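Local atomic coordinates of periplasmic sugar-binding domain protein (Pseudomonas fluorescens Pf-5, PDB entry 3H75), a protein that probably binds carbohydrates in the bacterial periplasm as a solute-binding protein. Residues 88-93 against 288-293; 94-99 against 115-120; 266-271 against 292-297; 66-71 against 76-81. One frame throughout, in Å; residues are numbered along the deposited sequence.

Contact 1 of 4, residues 88-93 against 288-293; sequences KLFIVN and PDWQLS
F90 and W290 meet rim to rim. Atom CE1 of the F90 ring lies 3.8 Å from CZ3 of W290, and CZ of F90 lies 3.9 Å from CE3 of the same indole, each pair lying at the edges of the rings. The two ring planes are steeply inclined, and no faces overlap. F90 gets there because its CG stands anti to the backbone N (chi1 -157°), which swings the ring off its strand toward W290. This is the close-packed part: M118 touches both aromatics, while A269 and L273 of helix 265-277 touch F90 and A272 touches W290, a setting that suits broad apolar rings. The one polar atom of the W290 side chain, NE1, is hydrogen-bonded to the carbonyl oxygen of L285. Toward P288 the fit slackens. Its carbonyl oxygen stands 4.0 Å from F90 CE1, without a hydrogen bond, and the proline itself is partly exposed; the carboxylate of neighbouring D289 is engaged in a salt bridge with R101. With F90 cut back to an alanine, the W290 six-membered ring would probably lose its edge partner and a gap would open beneath the helix. Strands 88-93 and 289-291 are second neighbours, with 115-119 between them, so the rings reach past the intervening strand. Such packing of large side chains between sheet and helix is that of the parallel alpha/beta lobe of a periplasmic binding protein.

Contact 2 of 4, residues 94-99 against 115-120; sequences SPLTLD and IGSMVG
V119 points its side chain at the S94-P95 peptide. Its CB stands about 4.3 Å from CA of S94. From there CG1 lies anti to the carbonyl carbon of its own residue (chi1 -54°), which directs this methyl onto the backbone. Here V119 CG1 comes within 3.4 Å of P95 N and 3.9 Å of P95 CD, the flank of the proline ring; its approach to the carbonyl carbon of S94 is too short to be trusted. The P95 and V119 side chains cross at about a right angle. A branched valine suits a strand and offers a compact methyl to a peptide whose nitrogen, being proline's, has no hydrogen to donate. Further along, L96 turns toward the strand, and its CD1 is 4.3 Å from CB of S117, a looser apolar contact. Polar atoms of the same two residues are joined by water: the L96 backbone N donates to it at 3.1 Å, and it donates in turn to S117 OG at 2.9 Å. No direct hydrogen bond links 94-99 to 115-120, so the two segments are held by apolar packing, whose closest approach is doubtful, and by a bridging water, with S117 OG bonded both to that water and to OD1 of D289 on the next strand.

Contact 3 of 4, residues 266-271 against 292-297; sequences GGWALV and LSLFQA
The indole of W268 presents its five-membered ring to two leucines, L292 and L294. L294 and W268 slide past each other in opposite directions, bringing L294 CD2 to 3.7 Å from NE1 and 3.9 Å from CD1 of W268. L292 lies at a slant to the indole, and its CD1 is 4.1 Å from W268 CD1. Both leucine methyls approach the ring from oblique positions. W268 has its CG anti to the carbonyl carbon (chi1 -51°), which carries the ring outward from helix 265-277 toward the leucines. Between them these residues join a helix of one lobe to the connection that leaves it: 292-297 runs from strand 289-291 of the parallel sheet to strand 296-297 of the mixed sheet, and so forms one of the interdomain crossings of this two-domain periplasmic binding protein fold. Leucines suit the first half of such a connection, where their branched ends fill the space beside a large indole while the backbone makes the polar links. The N of L292 belongs to a backbone hydrogen-bonded pair with V119, and D121 OD1 accepts from the backbone N of both L294 and F295. Around the indole, F335 stacks on W268 and F25 meets it edge-to-face, with M118 also touching it.

Contact 4 of 4, residues 66-71 against 76-81; sequences LMLVNE and PQILRL
The carbonyl oxygen of E71 approaches CD of P76 at 3.4 Å, with CG of the same proline at 4.2 Å. Proline, with no N-H to offer, sits easily here near the start of helix 74-82. The flat group here, the guanidinium of R80, takes no part across the contact: one face lies over CA of Q77 in its own helix, 3.6 Å from the plane and offset toward the rim. Deeper in, the contact is wholly aliphatic. L68 and I78 reach toward each other tip to tip, with CD1 of each 4.0 Å apart. This is the beta-alpha-beta unit of strand 65-69, helix 74-82 and strand 88-93, in which the helix lies on the parallel sheet and its inward residues meet those of the strand that precedes it. L66, two residues back on the same strand, crosses I78 at about a right angle, its CD1 4.1 Å from I78 CG2. I78 serves both leucines because its CG2 is anti to the backbone N while CG1 (chi1 -68°) carries CD1 in another direction, an advantage of a beta-branched side chain with two arms. A53 of helix 46-58 touches I78 as well, and F57 of that helix touches L66.

Overall arrangement
Contacts 1, 2 and 4 gather on the parallel sheet of one lobe. The centres of contacts 1 and 2 are about 6 Å apart, and that of contact 4 lies about 12 Å from the centre of contact 1. The centre of contact 3 is about 10 Å from that of contact 1, with which it shares L292 and S293, and about 20 Å from that of contact 4. Along the chain, contact 4 closes first; contact 1 then opens at strand 88-93 and spans contact 2 before ending at 288-293, the stretch on which contact 3 also ends. The other lobe's mixed sheet is largely built within that long excursion, so the returning chain completes the first sheet and crosses again, tying the two lobes together.

Contact 1 of 4, residues 88-93 against 288-293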
# COMPACT_ATOMS: atom_id res chain seq x y z
N LYS A 88 -15.50 -13.58 -12.58
CA LYS A 88 -15.87 -12.68 -11.50
C LYS A 88 -14.68 -11.75 -11.26
O LYS A 88 -13.54 -12.19 -11.24
CB LYS A 88 -16.18 -13.48 -10.23
CG LYS A 88 -17.44 -14.34 -10.32
CD LYS A 88 -17.64 -15.16 -9.06
CE LYS A 88 -18.93 -15.96 -9.10
NZ LYS A 88 -19.16 -16.69 -7.83
N LEU A 89 -14.96 -10.46 -11.09
CA LEU A 89 -13.90 -9.49 -10.88
C LEU A 89 -13.81 -9.01 -9.44
O LEU A 89 -14.82 -8.88 -8.75
CB LEU A 89 -14.11 -8.26 -11.77
CG LEU A 89 -14.20 -8.45 -13.28
CD1 LEU A 89 -14.38 -7.09 -13.93
CD2 LEU A 89 -12.95 -9.13 -13.79
N PHE A 90 -12.59 -8.72 -9.01
CA PHE A 90 -12.36 -8.21 -7.67
C PHE A 90 -11.36 -7.07 -7.79
O PHE A 90 -10.23 -7.26 -8.22
CB PHE A 90 -11.81 -9.30 -6.76
CG PHE A 90 -12.05 -9.04 -5.30
CD1 PHE A 90 -13.35 -8.92 -4.82
CD2 PHE A 90 -10.99 -8.88 -4.42
CE1 PHE A 90 -13.59 -8.65 -3.47
CE2 PHE A 90 -11.22 -8.61 -3.08
CZ PHE A 90 -12.52 -8.49 -2.60
N ILE A 91 -11.82 -5.87 -7.43
CA ILE A 91 -11.02 -4.65 -7.50
C ILE A 91 -10.41 -4.35 -6.13
O ILE A 91 -11.13 -4.26 -5.14
CB ILE A 91 -11.91 -3.45 -7.91
CG1 ILE A 91 -12.66 -3.79 -9.20
CG2 ILE A 91 -11.06 -2.20 -8.08
CD1 ILE A 91 -11.77 -4.11 -10.37
N VAL A 92 -9.10 -4.17 -6.08
CA VAL A 92 -8.46 -3.93 -4.80
C VAL A 92 -7.65 -2.65 -4.65
O VAL A 92 -7.35 -1.96 -5.63
CB VAL A 92 -7.54 -5.11 -4.41
CG1 VAL A 92 -8.36 -6.38 -4.31
CG2 VAL A 92 -6.42 -5.26 -5.43
N ASN A 93 -7.33 -2.37 -3.39
CA ASN A 93 -6.52 -1.23 -2.95
C ASN A 93 -7.18 0.16 -2.92
O ASN A 93 -6.89 0.95 -2.03
CB ASN A 93 -5.21 -1.19 -3.75
CG ASN A 93 -4.28 -2.34 -3.38
OD1 ASN A 93 -4.67 -3.27 -2.66
ND2 ASN A 93 -3.05 -2.29 -3.87
N PRO A 288 -20.00 -6.90 -0.55
CA PRO A 288 -18.92 -7.31 -1.44
C PRO A 288 -17.80 -6.28 -1.55
O PRO A 288 -16.79 -6.52 -2.21
CB PRO A 288 -19.63 -7.52 -2.77
CG PRO A 288 -20.62 -6.41 -2.76
CD PRO A 288 -21.17 -6.45 -1.34
N ASP A 289 -17.99 -5.13 -0.90
CA ASP A 289 -16.99 -4.06 -0.93
C ASP A 289 -16.42 -3.82 0.46
O ASP A 289 -16.94 -2.99 1.23
CB ASP A 289 -17.60 -2.77 -1.47
CG ASP A 289 -18.16 -2.94 -2.87
OD1 ASP A 289 -17.41 -3.40 -3.76
OD2 ASP A 289 -19.35 -2.62 -3.08
N TRP A 290 -15.35 -4.54 0.78
CA TRP A 290 -14.70 -4.44 2.08
C TRP A 290 -13.87 -3.17 2.24
O TRP A 290 -13.14 -2.77 1.33
CB TRP A 290 -13.80 -5.65 2.29
CG TRP A 290 -14.54 -6.91 2.63
CD1 TRP A 290 -14.88 -7.35 3.88
CD2 TRP A 290 -15.03 -7.90 1.71
NE1 TRP A 290 -15.54 -8.55 3.80
CE2 TRP A 290 -15.64 -8.91 2.48
CE3 TRP A 290 -15.00 -8.03 0.32
CZ2 TRP A 290 -16.23 -10.04 1.89
CZ3 TRP A 290 -15.58 -9.15 -0.26
CH2 TRP A 290 -16.19 -10.14 0.53
N GLN A 291 -13.98 -2.55 3.41
CA GLN A 291 -13.23 -1.35 3.74
C GLN A 291 -12.44 -1.73 4.99
O GLN A 291 -13.01 -1.95 6.06
CB GLN A 291 -14.17 -0.18 4.04
CG GLN A 291 -15.07 0.19 2.87
CD GLN A 291 -16.01 1.34 3.19
OE1 GLN A 291 -15.58 2.45 3.50
NE2 GLN A 291 -17.31 1.08 3.10
N LEU A 292 -11.12 -1.81 4.86
CA LEU A 292 -10.27 -2.21 5.97
C LEU A 292 -9.31 -1.13 6.45
O LEU A 292 -8.94 -0.23 5.70
CB LEU A 292 -9.44 -3.44 5.58
CG LEU A 292 -10.14 -4.61 4.89
CD1 LEU A 292 -9.11 -5.68 4.55
CD2 LEU A 292 -11.21 -5.19 5.81
N SER A 293 -8.94 -1.22 7.73
CA SER A 293 -7.98 -0.31 8.32
C SER A 293 -6.78 -1.22 8.54
O SER A 293 -6.76 -2.01 9.48
CB SER A 293 -8.49 0.23 9.66
OG SER A 293 -9.55 1.15 9.47

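Contact 2 of 4, residues 94-99 against 115-120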
# COMPACT_ATOMS: atom_id res chain seq x y z
N SER A 94 -8.04 0.46 -3.88
CA SER A 94 -8.73 1.74 -3.89
C SER A 94 -10.18 1.54 -4.31
O SER A 94 -10.49 0.63 -5.07
CB SER A 94 -8.03 2.75 -4.82
OG SER A 94 -8.28 2.48 -6.17
N PRO A 95 -11.08 2.42 -3.83
CA PRO A 95 -12.52 2.42 -4.09
C PRO A 95 -12.98 2.51 -5.54
O PRO A 95 -12.33 3.13 -6.38
CB PRO A 95 -13.01 3.63 -3.29
CG PRO A 95 -11.99 3.77 -2.21
CD PRO A 95 -10.71 3.53 -2.95
N LEU A 96 -14.12 1.88 -5.82
CA LEU A 96 -14.71 1.92 -7.15
C LEU A 96 -15.36 3.29 -7.23
O LEU A 96 -15.92 3.77 -6.25
CB LEU A 96 -15.79 0.83 -7.29
CG LEU A 96 -15.32 -0.61 -7.50
CD1 LEU A 96 -16.48 -1.57 -7.27
CD2 LEU A 96 -14.78 -0.76 -8.91
N THR A 97 -15.28 3.93 -8.39
CA THR A 97 -15.86 5.26 -8.55
C THR A 97 -17.34 5.21 -8.95
O THR A 97 -17.85 4.15 -9.32
CB THR A 97 -15.12 6.07 -9.63
OG1 THR A 97 -15.29 5.43 -10.90
CG2 THR A 97 -13.64 6.16 -9.30
N LEU A 98 -18.01 6.35 -8.87
CA LEU A 98 -19.41 6.43 -9.24
C LEU A 98 -19.59 5.97 -10.68
O LEU A 98 -20.56 5.30 -11.01
CB LEU A 98 -19.92 7.87 -9.09
CG LEU A 98 -19.99 8.43 -7.67
CD1 LEU A 98 -20.35 9.91 -7.72
CD2 LEU A 98 -21.04 7.66 -6.86
N ASP A 99 -18.63 6.33 -11.53
CA ASP A 99 -18.67 5.96 -12.94
C ASP A 99 -18.62 4.44 -13.11
O ASP A 99 -19.39 3.88 -13.89
CB ASP A 99 -17.49 6.59 -13.68
CG ASP A 99 -17.93 7.57 -14.75
OD1 ASP A 99 -18.56 7.13 -15.73
OD2 ASP A 99 -17.66 8.78 -14.60
N ILE A 115 -18.97 -8.58 -9.02
CA ILE A 115 -17.82 -7.70 -8.87
C ILE A 115 -17.75 -7.20 -7.43
O ILE A 115 -18.70 -6.59 -6.93
CB ILE A 115 -17.91 -6.47 -9.81
CG1 ILE A 115 -17.95 -6.93 -11.27
CG2 ILE A 115 -16.70 -5.57 -9.58
CD1 ILE A 115 -18.17 -5.81 -12.26
N GLY A 116 -16.63 -7.46 -6.77
CA GLY A 116 -16.46 -7.02 -5.40
C GLY A 116 -15.21 -6.18 -5.31
O GLY A 116 -14.51 -6.01 -6.31
N SER A 117 -14.92 -5.64 -4.13
CA SER A 117 -13.72 -4.83 -3.94
C SER A 117 -13.23 -4.89 -2.50
O SER A 117 -13.96 -5.31 -1.60
CB SER A 117 -14.00 -3.37 -4.32
OG SER A 117 -14.92 -2.75 -3.43
N MSE A 118 -11.99 -4.48 -2.29
CA MSE A 118 -11.40 -4.47 -0.96
C MSE A 118 -10.35 -3.38 -0.93
O MSE A 118 -9.45 -3.36 -1.77
CB MSE A 118 -10.74 -5.82 -0.66
CG MSE A 118 -10.10 -5.87 0.71
SE MSE A 118 -9.45 -7.61 1.15
CE MSE A 118 -11.10 -8.42 1.76
N VAL A 119 -10.47 -2.47 0.03
CA VAL A 119 -9.54 -1.37 0.13
C VAL A 119 -9.01 -1.17 1.54
O VAL A 119 -9.62 -1.62 2.52
CB VAL A 119 -10.20 -0.05 -0.31
CG1 VAL A 119 -10.80 -0.20 -1.70
CG2 VAL A 119 -11.28 0.35 0.70
N GLY A 120 -7.87 -0.49 1.63
CA GLY A 120 -7.26 -0.21 2.91
C GLY A 120 -7.55 1.23 3.30
O GLY A 120 -8.56 1.80 2.88
O HOH W 1 -15.55 0.01 -3.88

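Contact 3 of 4, residues 266-271 against 292-297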
# COMPACT_ATOMS: atom_id res chain seq x y z
N GLY A 266 -3.78 -8.39 -0.34
CA GLY A 266 -4.00 -9.46 -1.29
C GLY A 266 -4.36 -10.78 -0.63
O GLY A 266 -5.21 -11.53 -1.13
N GLY A 267 -3.71 -11.08 0.49
CA GLY A 267 -3.99 -12.31 1.20
C GLY A 267 -5.41 -12.34 1.74
O GLY A 267 -6.11 -13.35 1.64
N TRP A 268 -5.83 -11.23 2.33
CA TRP A 268 -7.18 -11.13 2.87
C TRP A 268 -8.18 -11.26 1.73
O TRP A 268 -9.25 -11.84 1.88
CB TRP A 268 -7.39 -9.79 3.57
CG TRP A 268 -6.34 -9.42 4.58
CD1 TRP A 268 -5.90 -8.16 4.87
CD2 TRP A 268 -5.61 -10.30 5.45
NE1 TRP A 268 -4.96 -8.19 5.86
CE2 TRP A 268 -4.75 -9.50 6.23
CE3 TRP A 268 -5.59 -11.69 5.64
CZ2 TRP A 268 -3.89 -10.03 7.20
CZ3 TRP A 268 -4.73 -12.22 6.60
CH2 TRP A 268 -3.89 -11.39 7.36
N ALA A 269 -7.83 -10.69 0.58
CA ALA A 269 -8.70 -10.75 -0.59
C ALA A 269 -8.93 -12.20 -1.00
O ALA A 269 -10.05 -12.57 -1.37
CB ALA A 269 -8.07 -9.97 -1.75
N LEU A 270 -7.89 -13.02 -0.92
CA LEU A 270 -8.05 -14.43 -1.30
C LEU A 270 -8.93 -15.17 -0.31
O LEU A 270 -9.64 -16.11 -0.69
CB LEU A 270 -6.68 -15.10 -1.45
CG LEU A 270 -5.90 -14.58 -2.67
CD1 LEU A 270 -4.55 -15.26 -2.77
CD2 LEU A 270 -6.69 -14.82 -3.94
N VAL A 271 -8.90 -14.77 0.96
CA VAL A 271 -9.76 -15.41 1.95
C VAL A 271 -11.20 -15.09 1.56
O VAL A 271 -12.07 -15.97 1.57
CB VAL A 271 -9.52 -14.87 3.38
CG1 VAL A 271 -10.58 -15.42 4.33
CG2 VAL A 271 -8.13 -15.25 3.86
N LEU A 292 -11.12 -1.81 4.86
CA LEU A 292 -10.27 -2.21 5.97
C LEU A 292 -9.31 -1.13 6.45
O LEU A 292 -8.94 -0.23 5.70
CB LEU A 292 -9.44 -3.44 5.58
CG LEU A 292 -10.14 -4.61 4.89
CD1 LEU A 292 -9.11 -5.68 4.55
CD2 LEU A 292 -11.21 -5.19 5.81
N SER A 293 -8.94 -1.22 7.73
CA SER A 293 -7.98 -0.31 8.32
C SER A 293 -6.78 -1.22 8.54
O SER A 293 -6.76 -2.01 9.48
CB SER A 293 -8.49 0.23 9.66
OG SER A 293 -9.55 1.15 9.47
N LEU A 294 -5.80 -1.13 7.65
CA LEU A 294 -4.62 -1.98 7.74
C LEU A 294 -3.35 -1.27 8.18
O LEU A 294 -2.47 -1.88 8.78
CB LEU A 294 -4.37 -2.66 6.39
CG LEU A 294 -5.49 -3.56 5.85
CD1 LEU A 294 -5.11 -4.06 4.47
CD2 LEU A 294 -5.72 -4.74 6.80
N PHE A 295 -3.25 0.03 7.88
CA PHE A 295 -2.05 0.77 8.23
C PHE A 295 -1.83 1.01 9.71
O PHE A 295 -2.77 1.29 10.46
CB PHE A 295 -2.03 2.13 7.51
CG PHE A 295 -1.61 2.04 6.08
CD1 PHE A 295 -0.34 1.59 5.73
CD2 PHE A 295 -2.47 2.44 5.06
CE1 PHE A 295 0.06 1.53 4.40
CE2 PHE A 295 -2.08 2.38 3.73
CZ PHE A 295 -0.81 1.92 3.39
N GLN A 296 -0.57 0.89 10.11
CA GLN A 296 -0.15 1.12 11.48
C GLN A 296 1.22 1.78 11.43
O GLN A 296 2.06 1.41 10.60
CB GLN A 296 -0.01 -0.19 12.26
CG GLN A 296 -1.31 -0.84 12.68
CD GLN A 296 -1.06 -2.07 13.53
OE1 GLN A 296 -0.30 -2.03 14.50
NE2 GLN A 296 -1.70 -3.18 13.18
N ALA A 297 1.44 2.75 12.30
CA ALA A 297 2.74 3.41 12.38
C ALA A 297 3.56 2.44 13.23
O ALA A 297 3.43 2.40 14.46
CB ALA A 297 2.61 4.75 13.08

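Contact 4 of 4, residues 66-71 against 76-81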
# COMPACT_ATOMS: atom_id res chain seq x y z
N LEU A 66 -10.73 -12.72 -11.43
CA LEU A 66 -9.70 -11.87 -11.99
C LEU A 66 -9.58 -10.73 -10.98
O LEU A 66 -10.55 -10.01 -10.73
CB LEU A 66 -10.13 -11.31 -13.35
CG LEU A 66 -9.10 -10.86 -14.41
CD1 LEU A 66 -9.54 -9.52 -14.99
CD2 LEU A 66 -7.70 -10.78 -13.83
N MSE A 67 -8.42 -10.60 -10.36
CA MSE A 67 -8.19 -9.55 -9.37
C MSE A 67 -7.27 -8.49 -9.96
O MSE A 67 -6.29 -8.80 -10.62
CB MSE A 67 -7.54 -10.14 -8.12
CG MSE A 67 -7.51 -9.18 -6.95
SE MSE A 67 -6.62 -10.02 -5.44
CE MSE A 67 -7.52 -11.70 -5.38
N LEU A 68 -7.60 -7.22 -9.73
CA LEU A 68 -6.79 -6.14 -10.27
C LEU A 68 -6.84 -4.93 -9.37
O LEU A 68 -7.78 -4.75 -8.60
CB LEU A 68 -7.28 -5.74 -11.67
CG LEU A 68 -8.74 -5.29 -11.75
CD1 LEU A 68 -8.90 -4.20 -12.81
CD2 LEU A 68 -9.63 -6.49 -12.06
N VAL A 69 -5.82 -4.09 -9.48
CA VAL A 69 -5.74 -2.87 -8.69
C VAL A 69 -6.51 -1.79 -9.43
O VAL A 69 -6.46 -1.71 -10.65
CB VAL A 69 -4.28 -2.42 -8.50
CG1 VAL A 69 -4.23 -1.12 -7.73
CG2 VAL A 69 -3.50 -3.51 -7.77
N ASN A 70 -7.23 -0.95 -8.69
CA ASN A 70 -8.01 0.09 -9.32
C ASN A 70 -7.16 1.27 -9.77
O ASN A 70 -6.18 1.64 -9.11
CB ASN A 70 -9.11 0.58 -8.38
CG ASN A 70 -10.29 1.18 -9.12
OD1 ASN A 70 -10.32 1.19 -10.35
ND2 ASN A 70 -11.27 1.69 -8.37
N GLU A 71 -7.54 1.84 -10.91
CA GLU A 71 -6.89 3.00 -11.51
C GLU A 71 -7.97 3.66 -12.36
O GLU A 71 -8.94 3.01 -12.75
CB GLU A 71 -5.71 2.57 -12.39
CG GLU A 71 -4.95 3.74 -12.98
CD GLU A 71 -3.74 3.31 -13.79
OE1 GLU A 71 -3.51 2.09 -13.91
OE2 GLU A 71 -3.02 4.19 -14.30
N PRO A 76 -11.35 0.84 -15.79
CA PRO A 76 -12.63 0.97 -16.48
C PRO A 76 -12.69 0.15 -17.77
O PRO A 76 -13.70 -0.48 -18.07
CB PRO A 76 -12.73 2.47 -16.75
CG PRO A 76 -12.00 3.06 -15.59
CD PRO A 76 -10.78 2.17 -15.49
N GLN A 77 -11.59 0.15 -18.52
CA GLN A 77 -11.54 -0.59 -19.77
C GLN A 77 -11.64 -2.09 -19.51
O GLN A 77 -12.29 -2.82 -20.25
CB GLN A 77 -10.25 -0.28 -20.54
CG GLN A 77 -10.03 1.21 -20.80
CD GLN A 77 -8.96 1.48 -21.83
OE1 GLN A 77 -8.42 2.58 -21.92
NE2 GLN A 77 -8.64 0.46 -22.63
N ILE A 78 -10.99 -2.56 -18.45
CA ILE A 78 -11.05 -3.98 -18.11
C ILE A 78 -12.46 -4.37 -17.68
O ILE A 78 -12.92 -5.47 -17.97
CB ILE A 78 -10.03 -4.32 -17.00
CG1 ILE A 78 -8.61 -4.16 -17.54
CG2 ILE A 78 -10.27 -5.74 -16.48
CD1 ILE A 78 -7.51 -4.47 -16.54
N LEU A 79 -13.15 -3.46 -17.00
CA LEU A 79 -14.51 -3.73 -16.56
C LEU A 79 -15.42 -3.92 -17.77
O LEU A 79 -16.24 -4.84 -17.80
CB LEU A 79 -15.03 -2.57 -15.70
CG LEU A 79 -14.41 -2.47 -14.30
CD1 LEU A 79 -14.83 -1.16 -13.64
CD2 LEU A 79 -14.85 -3.66 -13.46
N ARG A 80 -15.26 -3.06 -18.77
CA ARG A 80 -16.08 -3.15 -19.97
C ARG A 80 -15.74 -4.39 -20.80
O ARG A 80 -16.62 -5.00 -21.40
CB ARG A 80 -15.90 -1.90 -20.84
CG ARG A 80 -16.49 -0.63 -20.23
CD ARG A 80 -16.58 0.50 -21.26
NE ARG A 80 -15.28 1.02 -21.65
CZ ARG A 80 -14.50 1.76 -20.87
NH1 ARG A 80 -14.89 2.07 -19.64
NH2 ARG A 80 -13.33 2.19 -21.31
N LEU A 81 -14.46 -4.77 -20.81
CA LEU A 81 -14.03 -5.93 -21.57
C LEU A 81 -14.46 -7.25 -20.92
O LEU A 81 -14.64 -8.25 -21.60
CB LEU A 81 -12.51 -5.92 -21.74
CG LEU A 81 -11.93 -5.10 -22.90
CD1 LEU A 81 -12.53 -3.70 -22.92
CD2 LEU A 81 -10.42 -5.04 -22.78